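Local atomic coordinates of CYTH domain-containing protein (Pyrococcus horikoshii, PDB entry 2EEN), a protein that is of unknown function but carries a CYTH domain, whose relatives bind triphosphate-containing substrates, and probably acts on a phosphorylated ligand. Residues A[24-36]-A[48-61]. Sequence-based numbering, arbitrary orientation.
Sequences FMRKEIHEDIYYQ and ALRIRIKRFNGHNE
Arg26 lays its guanidinium flat over the ring of Phe56, CZ standing 3.6 Å from the ring centroid and the planes 20° apart, a cation-pi stack near the turn. The group reaches the ring because CG sits between the backbone N and the carbonyl carbon (chi1 74°) and the chain then runs straight out. NE and NH2 meanwhile both grip Glu28 OE2 in the guanidinium plane, which helps fix the turn of the guanidinium over the ring. Glu28 OE1 accepts from His30 NE2, and the methylenes of Lys54 fill the angle between that carboxylate and the imidazole. Farther along this face, Arg52 slides its CD over the centre of the His30 ring while NH2 reaches Asp32 OD2 at 3.0 Å. The Arg52 guanidinium lies between His30, with ND1 over its centre, and the Arg50 guanidinium, offset on the opposite face. Arg50 drapes its CB over the Tyr34 ring, bends at chi3 (93°) and returns NH1 to Tyr34 OH at 3.1 Å.

On the other face, Arg55 holds Glu31 side-on, NE to OE2 at 2.7 Å and NH2 to OE1 at 3.2 Å, both from above the carboxylate plane, with Ile53 CG2 beneath the guanidinium. Cut back to an alanine, Arg55 would probably cost Glu31 both guanidinium bonds, leave the carboxylate free to swing, and strip Asn60 OD1 of its NH1 partner. Beyond, Tyr35 OH meets Ile51 CD1 at 3.7 Å, both side chains packing against helix 89-98.

Antiparallel backbone pairing joins 24-36 to 48-56, and a type I' turn at Phe56-His59 leads into the next strand. The face where Arg50, Arg52 and Lys54 oppose Glu28, His30 and Asp32 is consistent with the charged inner surface of the CYTH triphosphate tunnel fold.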
ATOM      1  N   PHE A  24      -9.196   3.191  31.344  1.00 18.76           N
ATOM      2  CA  PHE A  24      -8.500   2.208  30.526  1.00 19.29           C
ATOM      3  C   PHE A  24      -9.375   1.948  29.312  1.00 20.03           C
ATOM      4  O   PHE A  24     -10.588   1.770  29.433  1.00 21.02           O
ATOM      5  CB  PHE A  24      -8.294   0.903  31.309  1.00 19.28           C
ATOM      6  CG  PHE A  24      -7.763  -0.235  30.476  1.00 19.64           C
ATOM      7  CD1 PHE A  24      -6.510  -0.156  29.873  1.00 20.14           C
ATOM      8  CD2 PHE A  24      -8.514  -1.393  30.303  1.00 22.45           C
ATOM      9  CE1 PHE A  24      -6.013  -1.212  29.110  1.00 21.34           C
ATOM     10  CE2 PHE A  24      -8.025  -2.456  29.543  1.00 21.93           C
ATOM     11  CZ  PHE A  24      -6.772  -2.364  28.945  1.00 20.78           C
ATOM     12  N   MET A  25      -8.761   1.949  28.138  1.00 18.50           N
ATOM     13  CA  MET A  25      -9.485   1.699  26.909  1.00 18.82           C
ATOM     14  C   MET A  25      -9.262   0.246  26.521  1.00 20.82           C
ATOM     15  O   MET A  25     -10.188  -0.564  26.582  1.00 20.34           O
ATOM     16  CB  MET A  25      -8.993   2.652  25.825  1.00 21.48           C
ATOM     17  CG  MET A  25      -9.212   4.103  26.214  1.00 20.33           C
ATOM     18  SD  MET A  25      -8.563   5.284  25.021  1.00 27.22           S
ATOM     19  CE  MET A  25      -9.735   5.072  23.680  1.00 26.43           C
ATOM     20  N   ARG A  26      -8.033  -0.097  26.148  1.00 19.38           N
ATOM     21  CA  ARG A  26      -7.732  -1.477  25.795  1.00 20.35           C
ATOM     22  C   ARG A  26      -6.232  -1.702  25.697  1.00 20.06           C
ATOM     23  O   ARG A  26      -5.455  -0.751  25.613  1.00 20.91           O
ATOM     24  CB  ARG A  26      -8.397  -1.844  24.465  1.00 22.94           C
ATOM     25  CG  ARG A  26      -7.733  -1.242  23.243  1.00 25.18           C
ATOM     26  CD  ARG A  26      -8.521  -1.588  21.990  1.00 27.18           C
ATOM     27  NE  ARG A  26      -7.839  -1.154  20.776  1.00 29.64           N
ATOM     28  CZ  ARG A  26      -8.405  -1.121  19.575  1.00 29.53           C
ATOM     29  NH1 ARG A  26      -9.669  -1.493  19.428  1.00 31.94           N
ATOM     30  NH2 ARG A  26      -7.705  -0.724  18.523  1.00 31.03           N
ATOM     31  N   LYS A  27      -5.833  -2.968  25.727  1.00 19.05           N
ATOM     32  CA  LYS A  27      -4.428  -3.332  25.620  1.00 18.63           C
ATOM     33  C   LYS A  27      -4.210  -3.948  24.253  1.00 18.03           C
ATOM     34  O   LYS A  27      -5.032  -4.728  23.772  1.00 18.43           O
ATOM     35  CB  LYS A  27      -4.044  -4.338  26.700  1.00 19.90           C
ATOM     36  CG  LYS A  27      -2.589  -4.783  26.628  1.00 22.10           C
ATOM     37  CD  LYS A  27      -2.220  -5.651  27.819  1.00 25.30           C
ATOM     38  CE  LYS A  27      -0.753  -6.045  27.787  1.00 27.53           C
ATOM     39  NZ  LYS A  27      -0.412  -6.911  28.954  1.00 28.74           N
ATOM     40  N   GLU A  28      -3.092  -3.606  23.628  1.00 17.63           N
ATOM     41  CA  GLU A  28      -2.794  -4.128  22.305  1.00 17.13           C
ATOM     42  C   GLU A  28      -1.374  -4.663  22.254  1.00 17.64           C
ATOM     43  O   GLU A  28      -0.499  -4.216  22.990  1.00 17.93           O
ATOM     44  CB  GLU A  28      -2.928  -3.020  21.246  1.00 19.36           C
ATOM     45  CG  GLU A  28      -4.237  -2.221  21.293  1.00 21.90           C
ATOM     46  CD  GLU A  28      -4.262  -1.067  20.296  1.00 24.82           C
ATOM     47  OE1 GLU A  28      -3.178  -0.625  19.852  1.00 25.28           O
ATOM     48  OE2 GLU A  28      -5.365  -0.581  19.963  1.00 26.56           O
ATOM     49  N   ILE A  29      -1.166  -5.662  21.409  1.00 15.88           N
ATOM     50  CA  ILE A  29       0.170  -6.186  21.187  1.00 17.75           C
ATOM     51  C   ILE A  29       0.492  -5.662  19.794  1.00 17.13           C
ATOM     52  O   ILE A  29      -0.342  -5.732  18.893  1.00 18.04           O
ATOM     53  CB  ILE A  29       0.202  -7.722  21.170  1.00 19.04           C
ATOM     54  CG1 ILE A  29       0.051  -8.248  22.596  1.00 21.15           C
ATOM     55  CG2 ILE A  29       1.520  -8.213  20.557  1.00 22.22           C
ATOM     56  CD1 ILE A  29      -0.156  -9.753  22.680  1.00 21.57           C
ATOM     57  N   HIS A  30       1.681  -5.093  19.634  1.00 15.95           N
ATOM     58  CA  HIS A  30       2.108  -4.562  18.348  1.00 16.44           C
ATOM     59  C   HIS A  30       3.368  -5.259  17.892  1.00 16.64           C
ATOM     60  O   HIS A  30       4.320  -5.428  18.657  1.00 18.22           O
ATOM     61  CB  HIS A  30       2.431  -3.068  18.419  1.00 16.99           C
ATOM     62  CG  HIS A  30       1.232  -2.182  18.531  1.00 19.51           C
ATOM     63  ND1 HIS A  30       1.327  -0.807  18.512  1.00 20.33           N
ATOM     64  CD2 HIS A  30      -0.086  -2.467  18.659  1.00 19.49           C
ATOM     65  CE1 HIS A  30       0.120  -0.283  18.621  1.00 19.55           C
ATOM     66  NE2 HIS A  30      -0.755  -1.268  18.711  1.00 20.57           N
ATOM     67  N   GLU A  31       3.360  -5.663  16.633  1.00 16.16           N
ATOM     68  CA  GLU A  31       4.513  -6.290  16.017  1.00 17.56           C
ATOM     69  C   GLU A  31       4.710  -5.467  14.752  1.00 18.03           C
ATOM     70  O   GLU A  31       3.927  -5.563  13.811  1.00 17.80           O
ATOM     71  CB  GLU A  31       4.219  -7.753  15.697  1.00 20.17           C
ATOM     72  CG  GLU A  31       4.145  -8.623  16.945  1.00 26.53           C
ATOM     73  CD  GLU A  31       3.477  -9.959  16.694  1.00 29.95           C
ATOM     74  OE1 GLU A  31       3.794 -10.606  15.674  1.00 35.47           O
ATOM     75  OE2 GLU A  31       2.641 -10.366  17.523  1.00 32.69           O
ATOM     76  N   ASP A  32       5.738  -4.628  14.761  1.00 18.18           N
ATOM     77  CA  ASP A  32       6.023  -3.763  13.625  1.00 18.34           C
ATOM     78  C   ASP A  32       7.236  -4.198  12.847  1.00 18.85           C
ATOM     79  O   ASP A  32       8.246  -4.606  13.424  1.00 23.66           O
ATOM     80  CB  ASP A  32       6.279  -2.324  14.079  1.00 18.20           C
ATOM     81  CG  ASP A  32       5.097  -1.716  14.778  1.00 21.86           C
ATOM     82  OD1 ASP A  32       3.962  -2.041  14.393  1.00 20.77           O
ATOM     83  OD2 ASP A  32       5.307  -0.898  15.699  1.00 21.40           O
ATOM     84  N   ILE A  33       7.133  -4.114  11.528  1.00 15.57           N
ATOM     85  CA  ILE A  33       8.269  -4.424  10.687  1.00 16.09           C
ATOM     86  C   ILE A  33       8.576  -3.117   9.972  1.00 14.05           C
ATOM     87  O   ILE A  33       7.715  -2.561   9.283  1.00 14.87           O
ATOM     88  CB  ILE A  33       7.966  -5.524   9.640  1.00 19.48           C
ATOM     89  CG1 ILE A  33       7.688  -6.866  10.329  1.00 22.10           C
ATOM     90  CG2 ILE A  33       9.167  -5.699   8.732  1.00 20.20           C
ATOM     91  CD1 ILE A  33       7.520  -8.031   9.395  1.00 27.94           C
ATOM     92  N   TYR A  34       9.782  -2.603  10.175  1.00 13.20           N
ATOM     93  CA  TYR A  34      10.186  -1.366   9.525  1.00 13.97           C
ATOM     94  C   TYR A  34      11.041  -1.689   8.320  1.00 15.63           C
ATOM     95  O   TYR A  34      11.847  -2.620   8.354  1.00 15.71           O
ATOM     96  CB  TYR A  34      10.957  -0.475  10.491  1.00 14.09           C
ATOM     97  CG  TYR A  34      10.060   0.232  11.462  1.00 14.54           C
ATOM     98  CD1 TYR A  34       9.502   1.469  11.152  1.00 17.90           C
ATOM     99  CD2 TYR A  34       9.755  -0.344  12.693  1.00 17.27           C
ATOM    100  CE1 TYR A  34       8.663   2.117  12.052  1.00 16.08           C
ATOM    101  CE2 TYR A  34       8.914   0.298  13.598  1.00 15.45           C
ATOM    102  CZ  TYR A  34       8.375   1.525  13.269  1.00 18.92           C
ATOM    103  OH  TYR A  34       7.538   2.149  14.158  1.00 20.85           O
ATOM    104  N   TYR A  35      10.868  -0.905   7.264  1.00 13.72           N
ATOM    105  CA  TYR A  35      11.573  -1.112   6.009  1.00 15.76           C
ATOM    106  C   TYR A  35      12.514  -0.008   5.595  1.00 15.23           C
ATOM    107  O   TYR A  35      12.390   1.134   6.028  1.00 17.29           O
ATOM    108  CB  TYR A  35      10.549  -1.288   4.893  1.00 17.13           C
ATOM    109  CG  TYR A  35       9.695  -2.504   5.062  1.00 18.57           C
ATOM    110  CD1 TYR A  35       8.506  -2.444   5.784  1.00 19.39           C
ATOM    111  CD2 TYR A  35      10.082  -3.728   4.521  1.00 18.86           C
ATOM    112  CE1 TYR A  35       7.720  -3.573   5.963  1.00 21.98           C
ATOM    113  CE2 TYR A  35       9.305  -4.860   4.691  1.00 22.09           C
ATOM    114  CZ  TYR A  35       8.127  -4.775   5.412  1.00 22.31           C
ATOM    115  OH  TYR A  35       7.349  -5.893   5.574  1.00 27.37           O
ATOM    116  N   GLN A  36      13.466  -0.372   4.740  1.00 16.38           N
ATOM    117  CA  GLN A  36      14.403   0.582   4.182  1.00 16.32           C
ATOM    118  C   GLN A  36      13.951   0.758   2.746  1.00 15.04           C
ATOM    119  O   GLN A  36      13.457  -0.181   2.123  1.00 16.74           O
ATOM    120  CB  GLN A  36      15.830   0.037   4.205  1.00 18.77           C
ATOM    121  CG  GLN A  36      16.851   0.913   3.480  1.00 19.76           C
ATOM    122  CD  GLN A  36      16.930   2.336   4.024  1.00 25.40           C
ATOM    123  OE1 GLN A  36      16.011   3.140   3.843  1.00 20.17           O
ATOM    124  NE2 GLN A  36      18.036   2.651   4.696  1.00 24.20           N
ATOM    125  N   ALA A  48       9.927   6.839   7.288  1.00 15.28           N
ATOM    126  CA  ALA A  48       9.741   5.477   7.760  1.00 16.41           C
ATOM    127  C   ALA A  48       8.580   4.824   7.028  1.00 16.24           C
ATOM    128  O   ALA A  48       7.643   5.494   6.590  1.00 15.68           O
ATOM    129  CB  ALA A  48       9.480   5.459   9.269  1.00 17.46           C
ATOM    130  N   LEU A  49       8.670   3.512   6.864  1.00 14.54           N
ATOM    131  CA  LEU A  49       7.604   2.754   6.234  1.00 12.93           C
ATOM    132  C   LEU A  49       7.503   1.514   7.095  1.00 14.22           C
ATOM    133  O   LEU A  49       8.496   0.824   7.333  1.00 15.33           O
ATOM    134  CB  LEU A  49       7.951   2.375   4.796  1.00 14.37           C
ATOM    135  CG  LEU A  49       6.803   1.614   4.124  1.00 16.45           C
ATOM    136  CD1 LEU A  49       5.572   2.534   3.968  1.00 14.69           C
ATOM    137  CD2 LEU A  49       7.261   1.113   2.769  1.00 17.40           C
ATOM    138  N   ARG A  50       6.301   1.232   7.569  1.00 12.48           N
ATOM    139  CA  ARG A  50       6.127   0.108   8.466  1.00 14.58           C
ATOM    140  C   ARG A  50       4.841  -0.662   8.274  1.00 15.98           C
ATOM    141  O   ARG A  50       3.838  -0.120   7.816  1.00 14.09           O
ATOM    142  CB  ARG A  50       6.189   0.656   9.898  1.00 18.15           C
ATOM    143  CG  ARG A  50       5.422  -0.099  10.972  1.00 20.84           C
ATOM    144  CD  ARG A  50       5.226   0.793  12.209  1.00 19.64           C
ATOM    145  NE  ARG A  50       3.957   1.524  12.189  1.00 20.94           N
ATOM    146  CZ  ARG A  50       3.721   2.639  12.875  1.00 20.12           C
ATOM    147  NH1 ARG A  50       4.672   3.166  13.631  1.00 21.96           N
ATOM    148  NH2 ARG A  50       2.530   3.223  12.820  1.00 23.09           N
ATOM    149  N   ILE A  51       4.895  -1.953   8.574  1.00 14.81           N
ATOM    150  CA  ILE A  51       3.685  -2.752   8.558  1.00 13.76           C
ATOM    151  C   ILE A  51       3.522  -3.128  10.014  1.00 16.38           C
ATOM    152  O   ILE A  51       4.433  -3.692  10.628  1.00 15.11           O
ATOM    153  CB  ILE A  51       3.795  -4.022   7.714  1.00 14.89           C
ATOM    154  CG1 ILE A  51       3.651  -3.653   6.238  1.00 16.83           C
ATOM    155  CG2 ILE A  51       2.688  -4.996   8.112  1.00 15.11           C
ATOM    156  CD1 ILE A  51       3.850  -4.799   5.286  1.00 18.84           C
ATOM    157  N   ARG A  52       2.367  -2.781  10.570  1.00 14.67           N
ATOM    158  CA  ARG A  52       2.069  -3.075  11.960  1.00 15.45           C
ATOM    159  C   ARG A  52       0.959  -4.086  12.103  1.00 16.97           C
ATOM    160  O   ARG A  52      -0.077  -3.981  11.449  1.00 16.75           O
ATOM    161  CB  ARG A  52       1.643  -1.811  12.700  1.00 16.72           C
ATOM    162  CG  ARG A  52       0.880  -2.103  13.988  1.00 16.69           C
ATOM    163  CD  ARG A  52       0.672  -0.832  14.777  1.00 16.51           C
ATOM    164  NE  ARG A  52       1.956  -0.268  15.175  1.00 18.10           N
ATOM    165  CZ  ARG A  52       2.112   0.924  15.739  1.00 17.56           C
ATOM    166  NH1 ARG A  52       1.060   1.700  15.977  1.00 19.97           N
ATOM    167  NH2 ARG A  52       3.327   1.335  16.073  1.00 19.43           N
ATOM    168  N   ILE A  53       1.190  -5.073  12.960  1.00 17.35           N
ATOM    169  CA  ILE A  53       0.175  -6.069  13.257  1.00 18.16           C
ATOM    170  C   ILE A  53      -0.235  -5.730  14.681  1.00 19.25           C
ATOM    171  O   ILE A  53       0.594  -5.724  15.592  1.00 19.10           O
ATOM    172  CB  ILE A  53       0.729  -7.503  13.195  1.00 20.90           C
ATOM    173  CG1 ILE A  53       1.211  -7.812  11.773  1.00 24.42           C
ATOM    174  CG2 ILE A  53      -0.361  -8.492  13.607  1.00 22.15           C
ATOM    175  CD1 ILE A  53       1.845  -9.185  11.616  1.00 28.04           C
ATOM    176  N   LYS A  54      -1.513  -5.417  14.855  1.00 18.51           N
ATOM    177  CA  LYS A  54      -2.060  -5.036  16.147  1.00 20.64           C
ATOM    178  C   LYS A  54      -3.000  -6.135  16.629  1.00 20.73           C
ATOM    179  O   LYS A  54      -3.926  -6.524  15.918  1.00 20.18           O
ATOM    180  CB  LYS A  54      -2.814  -3.712  15.985  1.00 22.98           C
ATOM    181  CG  LYS A  54      -3.325  -3.074  17.261  1.00 29.12           C
ATOM    182  CD  LYS A  54      -4.092  -1.795  16.935  1.00 30.26           C
ATOM    183  CE  LYS A  54      -3.204  -0.767  16.244  1.00 32.02           C
ATOM    184  NZ  LYS A  54      -3.970   0.440  15.804  1.00 34.67           N
ATOM    185  N   ARG A  55      -2.752  -6.641  17.831  1.00 19.27           N
ATOM    186  CA  ARG A  55      -3.575  -7.698  18.399  1.00 21.03           C
ATOM    187  C   ARG A  55      -4.251  -7.233  19.691  1.00 20.81           C
ATOM    188  O   ARG A  55      -3.590  -6.730  20.602  1.00 20.44           O
ATOM    189  CB  ARG A  55      -2.715  -8.930  18.690  1.00 23.03           C
ATOM    190  CG  ARG A  55      -1.820  -9.377  17.535  1.00 26.18           C
ATOM    191  CD  ARG A  55      -0.996 -10.597  17.928  1.00 28.52           C
ATOM    192  NE  ARG A  55       0.066 -10.908  16.969  1.00 28.95           N
ATOM    193  CZ  ARG A  55      -0.126 -11.446  15.768  1.00 29.39           C
ATOM    194  NH1 ARG A  55      -1.351 -11.746  15.352  1.00 28.70           N
ATOM    195  NH2 ARG A  55       0.913 -11.688  14.982  1.00 30.53           N
ATOM    196  N   PHE A  56      -5.568  -7.403  19.765  1.00 20.61           N
ATOM    197  CA  PHE A  56      -6.330  -7.019  20.948  1.00 21.13           C
ATOM    198  C   PHE A  56      -7.665  -7.757  20.947  1.00 23.21           C
ATOM    199  O   PHE A  56      -8.225  -8.021  19.891  1.00 23.61           O
ATOM    200  CB  PHE A  56      -6.569  -5.505  20.957  1.00 20.64           C
ATOM    201  CG  PHE A  56      -7.299  -4.999  19.747  1.00 20.92           C
ATOM    202  CD1 PHE A  56      -8.689  -4.996  19.700  1.00 22.18           C
ATOM    203  CD2 PHE A  56      -6.593  -4.555  18.637  1.00 21.18           C
ATOM    204  CE1 PHE A  56      -9.360  -4.563  18.563  1.00 22.99           C
ATOM    205  CE2 PHE A  56      -7.255  -4.121  17.496  1.00 23.92           C
ATOM    206  CZ  PHE A  56      -8.641  -4.124  17.460  1.00 23.00           C
ATOM    207  N   ASN A  57      -8.152  -8.107  22.133  1.00 26.86           N
ATOM    208  CA  ASN A  57      -9.430  -8.808  22.268  1.00 30.86           C
ATOM    209  C   ASN A  57      -9.725  -9.931  21.265  1.00 31.69           C
ATOM    210  O   ASN A  57     -10.861 -10.067  20.803  1.00 32.59           O
ATOM    211  CB  ASN A  57     -10.565  -7.798  22.208  1.00 33.26           C
ATOM    212  CG  ASN A  57     -10.800  -7.118  23.525  1.00 34.71           C
ATOM    213  OD1 ASN A  57      -9.961  -6.361  24.009  1.00 33.07           O
ATOM    214  ND2 ASN A  57     -11.951  -7.392  24.124  1.00 35.43           N
ATOM    215  N   GLY A  58      -8.718 -10.734  20.937  1.00 32.13           N
ATOM    216  CA  GLY A  58      -8.918 -11.825  19.995  1.00 32.61           C
ATOM    217  C   GLY A  58      -8.902 -11.356  18.554  1.00 32.75           C
ATOM    218  O   GLY A  58      -9.008 -12.158  17.623  1.00 31.51           O
ATOM    219  N   HIS A  59      -8.755 -10.048  18.372  1.00 31.21           N
ATOM    220  CA  HIS A  59      -8.731  -9.447  17.046  1.00 30.68           C
ATOM    221  C   HIS A  59      -7.308  -9.171  16.574  1.00 29.92           C
ATOM    222  O   HIS A  59      -6.382  -9.070  17.375  1.00 26.40           O
ATOM    223  CB  HIS A  59      -9.497  -8.123  17.050  1.00 33.34           C
ATOM    224  CG  HIS A  59     -10.892  -8.225  17.575  1.00 36.74           C
ATOM    225  ND1 HIS A  59     -11.855  -9.018  16.987  1.00 39.39           N
ATOM    226  CD2 HIS A  59     -11.498  -7.619  18.625  1.00 37.57           C
ATOM    227  CE1 HIS A  59     -12.990  -8.894  17.651  1.00 38.81           C
ATOM    228  NE2 HIS A  59     -12.800  -8.051  18.649  1.00 38.91           N
ATOM    229  N   ASN A  60      -7.154  -9.043  15.262  1.00 28.77           N
ATOM    230  CA  ASN A  60      -5.870  -8.741  14.646  1.00 28.85           C
ATOM    231  C   ASN A  60      -6.122  -7.690  13.570  1.00 27.75           C
ATOM    232  O   ASN A  60      -6.955  -7.891  12.689  1.00 28.82           O
ATOM    233  CB  ASN A  60      -5.265  -9.984  13.985  1.00 31.17           C
ATOM    234  CG  ASN A  60      -4.838 -11.035  14.988  1.00 33.33           C
ATOM    235  OD1 ASN A  60      -3.916 -10.823  15.778  1.00 32.82           O
ATOM    236  ND2 ASN A  60      -5.507 -12.182  14.961  1.00 34.66           N
ATOM    237  N   GLU A  61      -5.423  -6.564  13.657  1.00 24.64           N
ATOM    238  CA  GLU A  61      -5.551  -5.508  12.656  1.00 21.85           C
ATOM    239  C   GLU A  61      -4.156  -5.282  12.107  1.00 21.62           C
ATOM    240  O   GLU A  61      -3.172  -5.407  12.832  1.00 20.95           O
ATOM    241  CB  GLU A  61      -6.069  -4.206  13.264  1.00 22.13           C
ATOM    242  CG  GLU A  61      -7.488  -4.269  13.809  1.00 26.76           C
ATOM    243  CD  GLU A  61      -8.012  -2.894  14.193  1.00 29.06           C
ATOM    244  OE1 GLU A  61      -7.257  -2.117  14.815  1.00 31.89           O
ATOM    245  OE2 GLU A  61      -9.182  -2.593  13.877  1.00 33.69           O
TER
HETATM  246  O   HOH W   1      -6.708  -6.793  24.408  1.00 20.66           O
HETATM  247  O   HOH W   2       4.404  -6.420  11.171  1.00 30.08           O
HETATM  248  O   HOH W   3      11.119   2.383   8.124  1.00 14.83           O